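Local coordinates for outer membrane protein SusF (Bacteroides thetaiotaomicron, PDB 4FE9) that binds starch at the bacterial cell surface, through its carbohydrate-binding modules, before the polysaccharide is carried into the periplasm for degradation, at residues 94-97 against 98-102; 423-426 against 427-430. All coordinates share one frame; numbering follows the deposited sequence.

Contact 1: residues 94-97 against 98-102; sequences QLDS and VTQEA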
# COMPACT_ATOMS: atom_id res chain seq x y z
N GLN A 94 -5.09 27.88 -10.42
CA GLN A 94 -4.13 26.86 -10.86
C GLN A 94 -3.06 26.65 -9.82
O GLN A 94 -2.54 25.56 -9.69
CB GLN A 94 -3.50 27.22 -12.18
CG GLN A 94 -4.51 27.46 -13.24
CD GLN A 94 -3.89 27.72 -14.58
OE1 GLN A 94 -3.07 28.62 -14.73
NE2 GLN A 94 -4.33 26.98 -15.59
N LEU A 95 -2.74 27.69 -9.05
CA LEU A 95 -1.82 27.55 -7.93
C LEU A 95 -2.43 26.61 -6.86
O LEU A 95 -1.78 25.70 -6.37
CB LEU A 95 -1.52 28.91 -7.31
CG LEU A 95 -0.52 28.90 -6.13
CD1 LEU A 95 0.84 28.32 -6.54
CD2 LEU A 95 -0.34 30.34 -5.62
N ASP A 96 -3.69 26.83 -6.57
CA ASP A 96 -4.46 25.98 -5.66
C ASP A 96 -4.50 24.53 -6.16
O ASP A 96 -4.09 23.63 -5.47
CB ASP A 96 -5.88 26.59 -5.50
CG ASP A 96 -6.77 25.80 -4.52
OD1 ASP A 96 -6.26 25.24 -3.53
OD2 ASP A 96 -7.99 25.72 -4.78
N SER A 97 -4.80 24.35 -7.45
CA SER A 97 -4.74 23.02 -8.09
C SER A 97 -3.38 22.37 -7.97
O SER A 97 -3.25 21.18 -7.71
CB SER A 97 -5.14 23.13 -9.58
OG SER A 97 -6.53 23.33 -9.71
N VAL A 98 -2.34 23.13 -8.26
CA VAL A 98 -1.03 22.55 -8.25
C VAL A 98 -0.61 22.18 -6.81
O VAL A 98 0.08 21.17 -6.59
CB VAL A 98 0.00 23.50 -8.95
CG1 VAL A 98 1.39 23.07 -8.65
CG2 VAL A 98 -0.23 23.48 -10.48
N THR A 99 -1.04 22.98 -5.84
CA THR A 99 -0.72 22.73 -4.44
C THR A 99 -1.35 21.39 -3.99
O THR A 99 -0.71 20.56 -3.32
CB THR A 99 -1.24 23.91 -3.50
OG1 THR A 99 -0.55 25.13 -3.81
CG2 THR A 99 -0.98 23.57 -2.01
N GLN A 100 -2.58 21.15 -4.45
CA GLN A 100 -3.33 19.98 -3.98
C GLN A 100 -2.78 18.71 -4.64
O GLN A 100 -2.52 17.76 -3.97
CB GLN A 100 -4.84 20.18 -4.24
CG GLN A 100 -5.46 21.36 -3.44
CD GLN A 100 -6.98 21.48 -3.62
OE1 GLN A 100 -7.66 20.48 -3.70
NE2 GLN A 100 -7.50 22.70 -3.59
N GLU A 101 -2.37 18.81 -5.89
CA GLU A 101 -1.60 17.74 -6.54
C GLU A 101 -0.27 17.42 -5.88
O GLU A 101 -0.02 16.27 -5.51
CB GLU A 101 -1.39 18.04 -8.01
CG GLU A 101 -2.67 18.06 -8.78
CD GLU A 101 -3.19 16.64 -9.09
OE1 GLU A 101 -2.49 15.64 -8.74
OE2 GLU A 101 -4.29 16.53 -9.68
N ALA A 102 0.54 18.44 -5.64
CA ALA A 102 1.81 18.24 -4.95
C ALA A 102 1.65 17.44 -3.69
O ALA A 102 2.53 16.64 -3.35
CB ALA A 102 2.47 19.56 -4.65
O HOH W 1 -5.54 19.52 -8.52
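Asp96 and Gln100 join side chains one turn apart on the alpha-helix 92-102, where successive i to i+4 backbone bonds link residues 94-97 to 98-101. These run from Val98 N to Gln94 O, Thr99 N to Leu95 O, Gln100 N to Asp96 O and Glu101 N to Ser97 O, the last nearly straight. Water 1 also donates to Ser97 O, at 2.9 Å.

Asp96 and Gln100 add a link between side chains. Gln100 NE2 lies 2.8 Å from Asp96 OD1 in a hydrogen bond of 163°. With CG anti to the backbone N (chi1 -178°), Asp96 turns its carboxylate along the helix toward the next turn, and the extended Gln100 chain carries NE2 back to it. OD1 lies in the amide plane of Gln100, but NE2 meets OD1 from above the carboxylate plane; the two planes stand 59° apart. Glutamine suits the site because its amide serves two partners, OE1 accepting from Arg106 NE while NE2 donates to Asp96. With an alanine here, Asp96 OD1 and Arg106 NE would probably each lose a mate.

Apolar contacts seat the buried side of the helix: Leu95 and Thr99 rest on Leu113 of strand 111-122 and Leu140 of strand 128-141. Threonine fits this packed face because its methyl is apolar and its hydroxyl finds a partner within the helix. Leu95 O accepts two hydrogen bonds there, from Thr99 N and Thr99 OG1, both 2.9 Å away and on opposite faces of its carbonyl plane.

Contact 2: residues 423-426 against 427-430; sequences AGDW and WKTE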
# COMPACT_ATOMS: atom_id res chain seq x y z
N ALA A 423 -1.69 -11.95 17.60
CA ALA A 423 -1.39 -13.16 18.41
C ALA A 423 -2.68 -13.92 18.74
O ALA A 423 -2.69 -15.15 18.80
CB ALA A 423 -0.65 -12.77 19.69
N GLY A 424 -3.76 -13.18 18.97
CA GLY A 424 -5.08 -13.77 19.16
C GLY A 424 -5.46 -14.70 18.00
O GLY A 424 -6.23 -15.62 18.18
N ASP A 425 -4.93 -14.42 16.81
CA ASP A 425 -5.25 -15.16 15.60
C ASP A 425 -4.13 -16.13 15.21
O ASP A 425 -3.96 -16.47 14.03
CB ASP A 425 -5.49 -14.19 14.45
CG ASP A 425 -6.82 -13.43 14.58
OD1 ASP A 425 -7.67 -13.83 15.42
OD2 ASP A 425 -6.99 -12.43 13.84
N TRP A 426 -3.43 -16.63 16.22
CA TRP A 426 -2.41 -17.67 15.99
C TRP A 426 -2.99 -18.86 15.22
O TRP A 426 -2.32 -19.46 14.40
CB TRP A 426 -1.84 -18.15 17.32
CG TRP A 426 -2.83 -18.86 18.17
CD1 TRP A 426 -3.71 -18.29 19.04
CD2 TRP A 426 -3.19 -20.25 18.09
NE1 TRP A 426 -4.55 -19.25 19.57
CE2 TRP A 426 -4.23 -20.47 19.02
CE3 TRP A 426 -2.68 -21.34 17.37
CZ2 TRP A 426 -4.82 -21.73 19.21
CZ3 TRP A 426 -3.26 -22.60 17.57
CH2 TRP A 426 -4.30 -22.78 18.50
N TRP A 427 -4.28 -19.15 15.44
CA TRP A 427 -4.89 -20.38 14.87
C TRP A 427 -5.12 -20.24 13.35
O TRP A 427 -5.51 -21.18 12.69
CB TRP A 427 -6.20 -20.68 15.55
CG TRP A 427 -7.08 -19.48 15.61
CD1 TRP A 427 -7.14 -18.57 16.62
CD2 TRP A 427 -7.99 -19.04 14.62
NE1 TRP A 427 -8.01 -17.56 16.29
CE2 TRP A 427 -8.53 -17.81 15.06
CE3 TRP A 427 -8.37 -19.53 13.35
CZ2 TRP A 427 -9.52 -17.11 14.34
CZ3 TRP A 427 -9.33 -18.81 12.60
CH2 TRP A 427 -9.86 -17.60 13.10
N LYS A 428 -4.98 -19.02 12.83
CA LYS A 428 -5.07 -18.82 11.38
C LYS A 428 -3.92 -19.48 10.60
O LYS A 428 -3.98 -19.60 9.38
CB LYS A 428 -5.19 -17.34 11.05
CG LYS A 428 -6.59 -16.78 11.44
CD LYS A 428 -6.69 -15.26 11.27
CE LYS A 428 -8.09 -14.81 11.62
NZ LYS A 428 -8.40 -13.52 11.03
N THR A 429 -2.85 -19.81 11.32
CA THR A 429 -1.70 -20.45 10.71
C THR A 429 -1.25 -21.59 11.60
O THR A 429 -0.15 -21.57 12.18
CB THR A 429 -0.51 -19.43 10.46
OG1 THR A 429 -0.14 -18.80 11.69
CG2 THR A 429 -0.93 -18.33 9.45
N GLU A 430 -2.12 -22.57 11.77
CA GLU A 430 -1.80 -23.68 12.64
C GLU A 430 -1.83 -24.97 11.87
O GLU A 430 -2.24 -25.01 10.68
CB GLU A 430 -2.71 -23.73 13.88
CG GLU A 430 -4.18 -24.22 13.58
CD GLU A 430 -4.91 -24.72 14.82
OE1 GLU A 430 -4.25 -25.38 15.70
OE2 GLU A 430 -6.17 -24.58 14.85
O HOH W 2 -1.25 -16.54 13.08
O HOH W 3 -9.17 -15.14 17.48
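Trp426 and Trp427 form an edge-to-face pair within a short 3-10 turn of the third carbohydrate-binding module. Both indoles take the first torsion that sets CG between the backbone N and the carbonyl carbon (chi1 66° and 49°), folding the rings back over the chain. The Trp427 edge points at the Trp426 face, with five-membered ring centroids 5.2 Å apart and planes at 85°. A CH-pi contact accompanies the pair: Trp427 CB sits 3.8 Å from the centroid of the Trp426 six-membered ring, almost on its normal. Tryptophan suits position 426 because its broad face can receive both the next residue's backbone N and its CB. Glu430 crosses this ring obliquely, its OE1 lying 3.5 Å from Trp426 CZ3.

Asp425 and Lys428 run side by side. The lysine chain is extended beyond CG, laying CD and CE along the aspartate and bringing NZ to 3.3 Å from OD2 in a salt bridge whose hydrogen bond is weak. Lysine has the length for this and a methylene, CG, to lay against one face of the Trp427 indole. The other aspartate oxygen is served by water 3, which donates to Asp425 OD1 and accepts from Trp427 NE1, 2.9 Å from each, lying in the plane of the indole.

The backbone makes i to i+3 bonds, Lys428 N to Asp425 O and Thr429 N to Trp426 O. Water 2 donates to both Asp425 O and Thr429 OG1, and that hydroxyl is also hydrogen-bonded to Val416 O.

Beyond the turn, Trp426 packs on Arg413 and Cys415 of strand 410-415. Glu430, at the start of strand 430-434, makes salt bridges to Arg413 and Arg441.

From the N terminus, contact 1 comes first, inside helix 92-102, which connects strand 87-91 to strand 111-122 and belongs with the N-terminal sheet that runs from strand 27-33 to strand 128-141. Gln100 and Glu101 also touch Phe224 of strand 222-224, in the first carbohydrate-binding module. Much later in the chain, contact 2 closes a 3-10 turn in the connection from strand 410-415 to strand 430-434 of the third module, and Trp427 touches Asn289 of the second. Both are local, within continuous segments, and they follow in series without nesting or crossing. The centres of contact 1 and contact 2 lie about 46 Å apart, on opposite sides of the chain's centre, with no direct touch.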